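Local coordinates for protein beta-hydroxyacid dehydrogenase, 3-hydroxyisobutyrate dehydrogenase (Saccharomonospora xinjiangensis XJ-54, PDB 6GRL) that acts as an S-selective imine reductase, a class used for reductive amination, probably taking its hydride from NADPH, at residues 276-281 with 293-298; 105-110 with 150-155; 33-38 with 141-146; 26-31 with 54-59; 68-73 with 91-96. All blocks are in the same frame, centred on the assembly; numbering follows the deposited sequence. Where two conformers were deposited one is given.

Four of the five contacts belong to the N-terminal Rossmann-type domain; contact 1 stands alone in the helical C-terminal domain, on the other side of the chain's centre, with about 37 to 51 Å between its centre and the others. Contacts 3 and 4 share helix 30-41, their centres about 12 Å apart, and touch through Leu59 and Met31. Leu109 of contact 2 reaches Ile35 of contact 3, and Leu26 of contact 4 packs on Ala73 and Val93 of contact 5. Along the chain contact 3 opens inside contact 4, spans contact 5 and closes inside contact 2. The N-terminal contacts thus join strands, loops and helices of one sheet-centred domain, leaving contact 1 to a separate module.

Contact 1. Residues 276-281 with 293-298; sequences REVKEL and QGFSSL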
# COMPACT_ATOMS: atom_id res chain seq x y z
N ARG A 276 -21.22 14.73 12.15
CA ARG A 276 -22.09 15.70 11.50
C ARG A 276 -22.11 15.51 9.99
O ARG A 276 -23.14 15.71 9.35
CB ARG A 276 -21.67 17.13 11.85
CG ARG A 276 -22.11 17.57 13.23
CD ARG A 276 -21.88 19.06 13.45
NE ARG A 276 -22.49 19.52 14.69
CZ ARG A 276 -23.74 19.98 14.79
NH1 ARG A 276 -24.51 20.03 13.72
NH2 ARG A 276 -24.20 20.37 15.96
N GLU A 277 -20.97 15.12 9.40
CA GLU A 277 -20.93 14.88 7.96
C GLU A 277 -21.80 13.69 7.58
O GLU A 277 -22.54 13.74 6.59
CB GLU A 277 -19.49 14.66 7.51
CG GLU A 277 -19.35 14.18 6.08
CD GLU A 277 -17.96 13.66 5.77
OE1 GLU A 277 -16.98 14.42 5.93
OE2 GLU A 277 -17.84 12.48 5.38
N VAL A 278 -21.74 12.60 8.36
CA VAL A 278 -22.55 11.43 8.08
C VAL A 278 -24.03 11.75 8.24
O VAL A 278 -24.87 11.32 7.43
CB VAL A 278 -22.13 10.26 9.00
CG1 VAL A 278 -23.12 9.11 8.88
CG2 VAL A 278 -20.73 9.79 8.64
N LYS A 279 -24.38 12.53 9.27
CA LYS A 279 -25.78 12.90 9.48
C LYS A 279 -26.33 13.70 8.31
O LYS A 279 -27.47 13.49 7.88
CB LYS A 279 -25.92 13.67 10.79
CG LYS A 279 -27.31 14.23 11.04
CD LYS A 279 -28.33 13.12 11.23
CE LYS A 279 -29.56 13.63 11.98
NZ LYS A 279 -30.26 14.73 11.26
N GLU A 280 -25.53 14.64 7.78
CA GLU A 280 -25.99 15.43 6.65
C GLU A 280 -26.20 14.56 5.41
O GLU A 280 -27.17 14.76 4.67
CB GLU A 280 -24.98 16.55 6.35
CG GLU A 280 -25.37 17.90 6.92
CD GLU A 280 -26.65 18.45 6.31
OE1 GLU A 280 -26.63 18.83 5.12
OE2 GLU A 280 -27.67 18.50 7.03
N LEU A 281 -25.31 13.60 5.18
CA LEU A 281 -25.48 12.68 4.06
C LEU A 281 -26.72 11.81 4.25
O LEU A 281 -27.47 11.57 3.29
CB LEU A 281 -24.24 11.82 3.88
CG LEU A 281 -22.97 12.53 3.40
CD1 LEU A 281 -21.76 11.63 3.54
CD2 LEU A 281 -23.14 12.99 1.96
N GLN A 293 -33.12 2.55 2.57
CA GLN A 293 -31.84 1.95 2.23
C GLN A 293 -30.90 2.05 3.43
O GLN A 293 -31.32 2.36 4.55
CB GLN A 293 -31.27 2.61 0.98
CG GLN A 293 -32.05 2.29 -0.29
CD GLN A 293 -31.53 3.03 -1.51
OE1 GLN A 293 -30.68 3.91 -1.40
NE2 GLN A 293 -32.06 2.67 -2.68
N GLY A 294 -29.61 1.78 3.21
CA GLY A 294 -28.67 1.74 4.31
C GLY A 294 -27.47 2.66 4.15
O GLY A 294 -27.49 3.58 3.33
N PHE A 295 -26.43 2.40 4.94
CA PHE A 295 -25.26 3.28 4.95
C PHE A 295 -24.52 3.25 3.62
O PHE A 295 -24.02 4.28 3.16
CB PHE A 295 -24.33 2.90 6.09
CG PHE A 295 -23.16 3.83 6.26
CD1 PHE A 295 -23.28 4.96 7.06
CD2 PHE A 295 -21.97 3.60 5.60
CE1 PHE A 295 -22.21 5.83 7.21
CE2 PHE A 295 -20.90 4.47 5.75
CZ PHE A 295 -21.02 5.58 6.55
N SER A 296 -24.41 2.07 3.00
CA SER A 296 -23.65 1.96 1.77
C SER A 296 -24.23 2.82 0.66
O SER A 296 -23.50 3.24 -0.26
CB SER A 296 -23.58 0.50 1.32
OG SER A 296 -24.86 -0.02 1.04
N SER A 297 -25.53 3.12 0.72
CA SER A 297 -26.16 3.94 -0.31
C SER A 297 -25.69 5.39 -0.27
O SER A 297 -25.87 6.11 -1.26
CB SER A 297 -27.68 3.89 -0.17
OG SER A 297 -28.11 4.60 0.98
N LEU A 298 -25.08 5.83 0.83
CA LEU A 298 -24.53 7.18 0.89
C LEU A 298 -23.40 7.37 -0.10
O LEU A 298 -23.06 8.52 -0.42
CB LEU A 298 -24.05 7.49 2.31
CG LEU A 298 -25.12 7.37 3.40
CD1 LEU A 298 -24.52 7.66 4.77
CD2 LEU A 298 -26.30 8.29 3.12
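The ring of Phe295 meets helix 273-287 at its edge: CE1 lies 3.8 Å from Val278 CG1, which sits close to the ring plane, and the two side chains cross at about a right angle. Phe295 CG is anti to its backbone N (chi1 -175°), which swings the ring out toward the helix; Met282 and Met235 also touch it. One turn further along, Leu298 presents CD2 more to the backbone than to the side chain of Leu281. Its methyl rests 3.5 Å from Leu281 O and 4.2 Å from Leu281 CB. All of this lies in the helical C-terminal domain of the reductive aminase family, where the connection between helix 273-287 and helix 299-302 turns back against the helix it has just left. Within that return, Gly294 O accepts two bonds from one residue, from Ser297 OG at 2.6 Å and from Ser297 N at 3.3 Å, and Leu298 N binds Phe295 O at 3.0 Å. Asp247 takes the backbone N of Phe295 on one carboxylate oxygen and that of Ser296 on the other, while Leu298 also lies against Met282 and Arg285.

Contact 2. Residues 105-110 with 150-155; sequences VLVNLT and LSFSGS
Phe152 and Leu109 touch although strands 105-108 and 149-154 are not neighbours in the sheet: strand 130-137 runs between them, and even the nearest CA atoms, those of Leu109 and Leu150, are 8.8 Å apart. Side chains span the gap over one face of the sheet. Phe152 and Leu109 share most of it, the phenylalanine with CG anti to the carbonyl carbon (chi1 -72°) and its ring leaning toward the first segment. CE1 lies 3.7 Å from Leu109 CD2, an oblique approach, and 3.8 Å from Val107 CG1, which comes in at the ring edge near its plane. Leu150 CD2 joins more loosely, 4.4 Å from Leu109 CD2. From the strand in between, Ile136 packs against both leucines. This is hydrophobic core of the Rossmann-type domain, and Leu109 continues it to Ile35 of helix 30-41. At the strand end, in one of its two modelled conformers, Asn108 makes an Asx turn: OD1 accepts from Thr110 N at 3.0 Å, with the donor well above the carbonyl plane, and from Thr110 OG1 at 3.0 Å, nearly along the C=O axis. With no hydrogen bond running from segment to segment, what joins them is dispersion and the exclusion of water, while the polar side chains of Asn108 and Thr110 bond within their own segment and to other neighbours such as Tyr131 and Leu84.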
# COMPACT_ATOMS: atom_id res chain seq x y z
N VAL A 105 14.38 -5.88 -17.21
CA VAL A 105 13.13 -5.76 -16.46
C VAL A 105 13.44 -4.94 -15.21
O VAL A 105 14.28 -5.34 -14.40
CB VAL A 105 12.55 -7.14 -16.09
CG1 VAL A 105 11.34 -6.98 -15.19
CG2 VAL A 105 12.21 -7.93 -17.35
N LEU A 106 12.76 -3.80 -15.07
CA LEU A 106 12.96 -2.92 -13.93
C LEU A 106 11.78 -3.08 -12.98
O LEU A 106 10.63 -2.85 -13.37
CB LEU A 106 13.09 -1.46 -14.38
CG LEU A 106 14.07 -1.15 -15.52
CD1 LEU A 106 14.14 0.35 -15.75
CD2 LEU A 106 15.45 -1.72 -15.23
N VAL A 107 12.07 -3.48 -11.75
CA VAL A 107 11.05 -3.66 -10.72
C VAL A 107 11.30 -2.60 -9.65
O VAL A 107 12.26 -2.69 -8.89
CB VAL A 107 11.09 -5.07 -10.12
CG1 VAL A 107 10.02 -5.22 -9.05
CG2 VAL A 107 10.89 -6.11 -11.21
N ASN A 108 10.42 -1.60 -9.60
CA ASN A 108 10.55 -0.49 -8.67
C ASN A 108 9.69 -0.77 -7.44
O ASN A 108 8.46 -0.84 -7.53
CB ASN A 108 10.15 0.83 -9.33
CG ASN A 108 10.38 2.03 -8.43
OD1 ASN A 108 11.06 1.94 -7.41
ND2 ASN A 108 9.81 3.17 -8.81
N LEU A 109 10.35 -0.95 -6.29
CA LEU A 109 9.67 -1.17 -5.02
C LEU A 109 9.73 0.05 -4.11
O LEU A 109 9.43 -0.06 -2.92
CB LEU A 109 10.28 -2.39 -4.31
CG LEU A 109 10.30 -3.69 -5.10
CD1 LEU A 109 10.94 -4.80 -4.28
CD2 LEU A 109 8.90 -4.09 -5.53
N THR A 110 10.11 1.20 -4.65
CA THR A 110 10.23 2.42 -3.87
C THR A 110 8.86 3.09 -3.74
O THR A 110 8.03 3.05 -4.65
CB THR A 110 11.22 3.38 -4.53
OG1 THR A 110 12.44 2.68 -4.82
CG2 THR A 110 11.52 4.56 -3.63
N LEU A 150 3.28 -7.95 -1.12
CA LEU A 150 3.70 -7.03 -2.16
C LEU A 150 2.59 -6.90 -3.20
O LEU A 150 2.02 -7.91 -3.63
CB LEU A 150 5.00 -7.49 -2.83
CG LEU A 150 6.26 -7.57 -1.96
CD1 LEU A 150 6.41 -8.95 -1.35
CD2 LEU A 150 7.49 -7.19 -2.78
N SER A 151 2.29 -5.67 -3.59
CA SER A 151 1.33 -5.38 -4.65
C SER A 151 2.08 -4.90 -5.88
O SER A 151 2.99 -4.08 -5.78
CB SER A 151 0.32 -4.31 -4.20
OG SER A 151 -0.46 -4.76 -3.11
N PHE A 152 1.69 -5.41 -7.05
CA PHE A 152 2.37 -5.08 -8.29
C PHE A 152 1.39 -4.61 -9.35
O PHE A 152 0.23 -5.03 -9.38
CB PHE A 152 3.16 -6.28 -8.84
CG PHE A 152 4.38 -6.62 -8.04
CD1 PHE A 152 5.57 -5.95 -8.27
CD2 PHE A 152 4.33 -7.58 -7.05
CE1 PHE A 152 6.70 -6.25 -7.53
CE2 PHE A 152 5.46 -7.89 -6.31
CZ PHE A 152 6.64 -7.22 -6.55
N SER A 153 1.87 -3.72 -10.21
CA SER A 153 1.10 -3.26 -11.36
C SER A 153 2.07 -3.00 -12.51
O SER A 153 3.26 -2.76 -12.30
CB SER A 153 0.27 -2.02 -11.04
OG SER A 153 1.05 -1.03 -10.38
N GLY A 154 1.54 -3.05 -13.73
CA GLY A 154 2.32 -2.91 -14.93
C GLY A 154 1.96 -3.99 -15.92
O GLY A 154 0.89 -4.61 -15.83
N SER A 155 2.87 -4.24 -16.86
CA SER A 155 2.63 -5.22 -17.90
C SER A 155 2.35 -6.59 -17.30
O SER A 155 3.12 -7.09 -16.47
CB SER A 155 3.82 -5.30 -18.85
OG SER A 155 3.80 -6.50 -19.60

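Contact 3. Residues 33-38 with 141-146; sequences SAIARA and PDVGTS
A single valine set against a helix makes this contact: Val143, in the loop between strands 130-137 and 149-154, packs on the flank of helix 30-41 in the Rossmann-type domain. Its two methyls divide the work. CG2 meets Ala34 CB at 3.9 Å, while CG1, anti to the backbone N (chi1 171°), slides over the helix backbone to lie 3.8 Å from Ala34 O and 4.1 Å from Ala38 CB, with Ile35 CG1 a looser neighbour at 4.4 Å. The small alanines one turn apart let the loop come close, and the CA atoms of Ala38 and Gly144 are just 6.1 Å apart. A type II beta turn from Asp142 to Thr145 presents the valine. Gly144 takes the positive phi (87°) that glycine suits in this turn, and Asp142 O accepts both Thr145 N at 3.2 Å and Thr145 OG1 at 2.7 Å. Gly144 is also tied by a backbone hydrogen bond to Leu169, which in turn touches Ala38. On its other flanks the helix has further company: Ile35 reaches Cys83, and Leu59 of helix 57-62 lies against Ser33, Ala36 and Arg37.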
# COMPACT_ATOMS: atom_id res chain seq x y z
N SER A 33 18.32 -3.70 1.78
CA SER A 33 19.23 -4.73 2.26
C SER A 33 18.50 -6.04 2.52
O SER A 33 19.02 -7.12 2.21
CB SER A 33 19.95 -4.26 3.53
OG SER A 33 20.79 -3.15 3.26
N ALA A 34 17.29 -5.96 3.08
CA ALA A 34 16.51 -7.17 3.32
C ALA A 34 16.10 -7.84 2.02
O ALA A 34 16.06 -9.08 1.93
CB ALA A 34 15.28 -6.85 4.17
N ILE A 35 15.80 -7.05 1.00
CA ILE A 35 15.46 -7.61 -0.31
C ILE A 35 16.68 -8.26 -0.94
O ILE A 35 16.61 -9.38 -1.46
CB ILE A 35 14.86 -6.52 -1.21
CG1 ILE A 35 13.46 -6.14 -0.71
CG2 ILE A 35 14.82 -6.98 -2.66
CD1 ILE A 35 12.96 -4.82 -1.25
N ALA A 36 17.83 -7.57 -0.89
CA ALA A 36 19.05 -8.15 -1.43
C ALA A 36 19.43 -9.43 -0.70
O ALA A 36 19.85 -10.41 -1.32
CB ALA A 36 20.19 -7.13 -1.35
N ARG A 37 19.27 -9.44 0.63
CA ARG A 37 19.55 -10.65 1.41
C ARG A 37 18.67 -11.81 0.96
O ARG A 37 19.15 -12.94 0.81
CB ARG A 37 19.34 -10.38 2.90
CG ARG A 37 20.51 -9.71 3.59
CD ARG A 37 20.42 -9.89 5.10
NE ARG A 37 19.15 -9.40 5.63
CZ ARG A 37 18.94 -8.14 6.01
NH1 ARG A 37 19.91 -7.25 5.92
NH2 ARG A 37 17.75 -7.78 6.48
N ALA A 38 17.38 -11.54 0.74
CA ALA A 38 16.47 -12.60 0.33
C ALA A 38 16.89 -13.21 -1.00
O ALA A 38 16.84 -14.44 -1.18
CB ALA A 38 15.04 -12.07 0.24
N PRO A 141 12.70 -6.87 8.48
CA PRO A 141 13.05 -8.17 9.08
C PRO A 141 12.13 -9.31 8.66
O PRO A 141 12.49 -10.48 8.86
CB PRO A 141 12.95 -7.90 10.59
CG PRO A 141 13.20 -6.46 10.72
CD PRO A 141 12.53 -5.85 9.53
N ASP A 142 10.96 -9.02 8.09
CA ASP A 142 10.01 -10.05 7.70
C ASP A 142 10.03 -10.33 6.20
O ASP A 142 9.19 -11.11 5.72
CB ASP A 142 8.60 -9.65 8.14
CG ASP A 142 8.45 -9.60 9.64
OD1 ASP A 142 9.22 -10.29 10.34
OD2 ASP A 142 7.57 -8.86 10.13
N VAL A 143 10.95 -9.72 5.45
CA VAL A 143 11.03 -9.99 4.02
C VAL A 143 11.38 -11.45 3.79
O VAL A 143 12.22 -12.03 4.49
CB VAL A 143 12.05 -9.05 3.36
CG1 VAL A 143 12.32 -9.47 1.91
CG2 VAL A 143 11.56 -7.61 3.41
N GLY A 144 10.71 -12.07 2.82
CA GLY A 144 10.89 -13.48 2.55
C GLY A 144 10.01 -14.40 3.36
O GLY A 144 10.17 -15.62 3.27
N THR A 145 9.10 -13.85 4.16
CA THR A 145 8.18 -14.64 4.98
C THR A 145 6.74 -14.26 4.65
O THR A 145 6.48 -13.37 3.84
CB THR A 145 8.46 -14.43 6.48
OG1 THR A 145 7.88 -13.19 6.90
CG2 THR A 145 9.95 -14.40 6.76
N SER A 146 5.80 -14.94 5.31
CA SER A 146 4.38 -14.69 5.10
C SER A 146 3.90 -13.40 5.76
O SER A 146 2.72 -13.06 5.60
CB SER A 146 3.56 -15.87 5.62
OG SER A 146 3.88 -17.05 4.92

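Contact 4. Residues 26-31 with 54-59; sequences LGLGDM and SKCRPL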
# COMPACT_ATOMS: atom_id res chain seq x y z
N LEU A 26 19.35 -1.97 -6.43
CA LEU A 26 19.80 -0.59 -6.26
C LEU A 26 19.17 -0.03 -4.99
O LEU A 26 17.95 0.15 -4.93
CB LEU A 26 19.44 0.27 -7.47
CG LEU A 26 19.96 -0.18 -8.83
CD1 LEU A 26 19.48 0.78 -9.91
CD2 LEU A 26 21.48 -0.25 -8.81
N GLY A 27 20.00 0.24 -3.99
CA GLY A 27 19.52 0.77 -2.73
C GLY A 27 19.65 -0.22 -1.60
O GLY A 27 19.04 -1.30 -1.64
N LEU A 28 20.44 0.12 -0.59
CA LEU A 28 20.70 -0.78 0.53
C LEU A 28 20.34 -0.14 1.86
O LEU A 28 21.07 -0.25 2.85
CB LEU A 28 22.16 -1.23 0.52
CG LEU A 28 22.52 -2.17 -0.63
CD1 LEU A 28 23.97 -2.60 -0.53
CD2 LEU A 28 21.60 -3.39 -0.66
N GLY A 29 19.19 0.54 1.90
CA GLY A 29 18.58 0.88 3.16
C GLY A 29 18.11 -0.38 3.86
O GLY A 29 18.43 -1.51 3.47
N ASP A 30 17.32 -0.18 4.92
CA ASP A 30 16.82 -1.33 5.68
C ASP A 30 16.03 -2.28 4.79
O ASP A 30 16.26 -3.49 4.79
CB ASP A 30 15.97 -0.86 6.86
CG ASP A 30 16.81 -0.24 7.96
OD1 ASP A 30 18.05 -0.41 7.94
OD2 ASP A 30 16.23 0.40 8.86
N MET A 31 15.09 -1.74 4.00
CA MET A 31 14.29 -2.60 3.13
C MET A 31 15.12 -3.15 1.98
O MET A 31 15.05 -4.35 1.66
CB MET A 31 13.08 -1.83 2.60
CG MET A 31 12.08 -2.69 1.84
SD MET A 31 11.31 -3.96 2.87
CE MET A 31 10.09 -2.99 3.76
N SER A 54 29.77 1.81 1.66
CA SER A 54 30.09 0.96 2.79
C SER A 54 28.94 0.05 3.18
O SER A 54 29.17 -1.01 3.78
CB SER A 54 30.51 1.81 3.99
OG SER A 54 29.42 2.54 4.50
N LYS A 55 27.70 0.43 2.86
CA LYS A 55 26.55 -0.41 3.20
C LYS A 55 26.50 -1.69 2.37
O LYS A 55 25.69 -2.57 2.68
CB LYS A 55 25.25 0.38 3.01
CG LYS A 55 25.22 1.70 3.76
CD LYS A 55 25.36 1.49 5.26
CE LYS A 55 24.08 0.92 5.86
NZ LYS A 55 22.97 1.91 5.82
N CYS A 56 27.33 -1.81 1.34
CA CYS A 56 27.40 -3.05 0.57
C CYS A 56 28.15 -4.15 1.30
O CYS A 56 27.95 -5.33 0.98
CB CYS A 56 28.07 -2.80 -0.78
SG CYS A 56 27.21 -1.64 -1.86
N ARG A 57 29.00 -3.80 2.27
CA ARG A 57 29.88 -4.79 2.89
C ARG A 57 29.13 -5.95 3.53
O ARG A 57 29.54 -7.10 3.31
CB ARG A 57 30.80 -4.09 3.91
CG ARG A 57 31.76 -3.10 3.28
CD ARG A 57 32.45 -2.26 4.34
NE ARG A 57 33.35 -1.27 3.76
CZ ARG A 57 33.90 -0.27 4.43
NH1 ARG A 57 33.63 -0.11 5.72
NH2 ARG A 57 34.71 0.58 3.82
N PRO A 58 28.07 -5.75 4.33
CA PRO A 58 27.37 -6.92 4.88
C PRO A 58 26.72 -7.78 3.81
O PRO A 58 26.66 -9.01 3.97
CB PRO A 58 26.32 -6.29 5.82
CG PRO A 58 26.84 -4.93 6.11
CD PRO A 58 27.51 -4.49 4.85
N LEU A 59 26.23 -7.18 2.73
CA LEU A 59 25.64 -7.97 1.65
C LEU A 59 26.70 -8.77 0.91
O LEU A 59 26.46 -9.92 0.52
CB LEU A 59 24.88 -7.05 0.69
CG LEU A 59 23.39 -6.84 0.98
CD1 LEU A 59 22.69 -8.18 1.12
CD2 LEU A 59 23.19 -5.99 2.22
O HOH W 1 21.05 -0.21 5.67
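Lys55 is the first residue of 54-59 to touch the glycine-rich turn, its CB 4.3 Å from Leu28 CB. Bent at chi2, chi3 and chi4, the lysine chain curls back so that NZ can give a hydrogen bond to a water at 2.9 Å, and that water donates to Leu28 O at 2.8 Å. Asp30 OD1, 5.8 Å from Lys55 NZ, is not in contact, though its opposite charge may still favour this placement of the ammonium group. The peptide of Lys55 takes part too, its O lying 3.6 Å from Leu28 CD1. Next comes Cys56, where the same methyl presses on both backbone and side chain: Leu28 CD1 is 3.6 Å from Cys56 CA and equally far from Cys56 SG. Gly27 and Gly29 here fit the GxGxxG pattern of Rossmann folds, in which the turn between the first strand and its helix usually carries the dinucleotide phosphates; in this cofactor-free model Gly29 holds the N-cap position of helix 30-41. Leu28, whose N is bound by Asn50 OD1, points out of that turn between strand 46-49 and helix 57-62, touching Val48 as well. Past Arg57 and Pro58 comes Leu59, which reaches Leu28 tip to tip, CD2 to CD2 at 4.2 Å.

Contact 5. Residues 68-73 with 91-96; sequences ATPDEA and DEVLGS
Apolar packing centres on Pro70, whose ring crosses Val93 at about a right angle, CG lying 4.0 Å from Val93 CG1. Both residues also touch Trp49 of strand 46-49, which helices 70-74 and 87-95 of the Rossmann-type domain thus share as a neighbour. Beside Val93, Ser96 OG comes to 3.5 Å from Pro70 CG, a van der Waals contact. The hydroxyl stands between the backbone N and the carbonyl carbon (chi1 63°), where it hydrogen-bonds Val93 O in its own helix. Water supplies the polar link, accepting from Asp71 N at 3.0 Å and donating to Ser96 O at 3.0 Å. Helix-start bonds order the first segment. Thr69, the N-cap of helix 70-74, accepts Glu72 N on OG1 at 3.1 Å and almost straight (170°), and Glu72 OE1 receives Ala68 N at 2.9 Å from above the carboxylate plane. Asp71 OD2 and Ser96 O, two acceptors 3.5 Å apart, do not pair directly; the carboxylate instead takes the backbone N of Thr98 and Ser99 on OD1. Polar cohesion across the gap therefore passes through the water, and the proline and valine supply the direct apolar contact.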
# COMPACT_ATOMS: atom_id res chain seq x y z
N ALA A 68 30.37 -0.27 -8.14
CA ALA A 68 30.77 1.08 -7.76
C ALA A 68 29.78 2.13 -8.24
O ALA A 68 29.61 3.16 -7.58
CB ALA A 68 32.17 1.39 -8.30
N THR A 69 29.13 1.91 -9.37
CA THR A 69 28.20 2.85 -9.98
C THR A 69 26.91 2.13 -10.32
O THR A 69 26.89 0.91 -10.49
CB THR A 69 28.79 3.48 -11.25
OG1 THR A 69 28.98 2.46 -12.24
CG2 THR A 69 30.11 4.16 -10.96
N PRO A 70 25.80 2.87 -10.43
CA PRO A 70 24.56 2.25 -10.93
C PRO A 70 24.72 1.64 -12.31
O PRO A 70 24.08 0.63 -12.61
CB PRO A 70 23.56 3.40 -10.92
CG PRO A 70 24.08 4.34 -9.88
CD PRO A 70 25.57 4.25 -9.97
N ASP A 71 25.56 2.23 -13.16
CA ASP A 71 25.83 1.65 -14.48
C ASP A 71 26.42 0.26 -14.34
O ASP A 71 25.95 -0.70 -14.97
CB ASP A 71 26.77 2.56 -15.27
CG ASP A 71 26.03 3.58 -16.11
OD1 ASP A 71 24.93 3.25 -16.61
OD2 ASP A 71 26.54 4.71 -16.27
N GLU A 72 27.47 0.12 -13.53
CA GLU A 72 28.06 -1.19 -13.30
C GLU A 72 27.05 -2.17 -12.71
O GLU A 72 27.08 -3.36 -13.02
CB GLU A 72 29.28 -1.06 -12.38
CG GLU A 72 29.94 -2.38 -12.00
CD GLU A 72 31.09 -2.19 -11.03
OE1 GLU A 72 31.46 -1.03 -10.75
OE2 GLU A 72 31.63 -3.21 -10.55
N ALA A 73 26.15 -1.67 -11.86
CA ALA A 73 25.18 -2.56 -11.22
C ALA A 73 24.17 -3.09 -12.23
O ALA A 73 23.88 -4.29 -12.25
CB ALA A 73 24.48 -1.82 -10.08
N ASP A 91 14.79 8.99 -9.29
CA ASP A 91 15.11 9.83 -10.44
C ASP A 91 16.61 10.12 -10.52
O ASP A 91 17.19 10.12 -11.61
CB ASP A 91 14.32 11.13 -10.38
CG ASP A 91 12.82 10.91 -10.47
OD1 ASP A 91 12.41 9.90 -11.08
OD2 ASP A 91 12.06 11.74 -9.93
N GLU A 92 17.24 10.35 -9.37
CA GLU A 92 18.67 10.67 -9.36
C GLU A 92 19.51 9.46 -9.74
O GLU A 92 20.48 9.59 -10.50
CB GLU A 92 19.08 11.21 -7.99
CG GLU A 92 20.53 11.66 -7.92
CD GLU A 92 20.86 12.31 -6.59
OE1 GLU A 92 19.97 12.38 -5.72
OE2 GLU A 92 22.02 12.75 -6.42
N VAL A 93 19.16 8.28 -9.22
CA VAL A 93 19.97 7.09 -9.48
C VAL A 93 19.80 6.63 -10.92
O VAL A 93 20.79 6.38 -11.63
CB VAL A 93 19.62 5.98 -8.48
CG1 VAL A 93 20.27 4.67 -8.88
CG2 VAL A 93 20.05 6.38 -7.08
N LEU A 94 18.56 6.50 -11.37
CA LEU A 94 18.33 6.06 -12.75
C LEU A 94 18.78 7.10 -13.76
O LEU A 94 19.15 6.74 -14.88
CB LEU A 94 16.85 5.72 -12.95
CG LEU A 94 16.37 4.47 -12.21
CD1 LEU A 94 14.92 4.17 -12.55
CD2 LEU A 94 17.25 3.27 -12.54
N GLY A 95 18.77 8.38 -13.38
CA GLY A 95 19.28 9.41 -14.26
C GLY A 95 20.78 9.34 -14.48
O GLY A 95 21.27 9.84 -15.50
N SER A 96 21.51 8.72 -13.56
CA SER A 96 22.95 8.55 -13.68
C SER A 96 23.33 7.35 -14.53
O SER A 96 24.53 7.10 -14.72
CB SER A 96 23.58 8.42 -12.29
OG SER A 96 23.11 7.26 -11.63
O HOH W 2 26.27 5.17 -13.14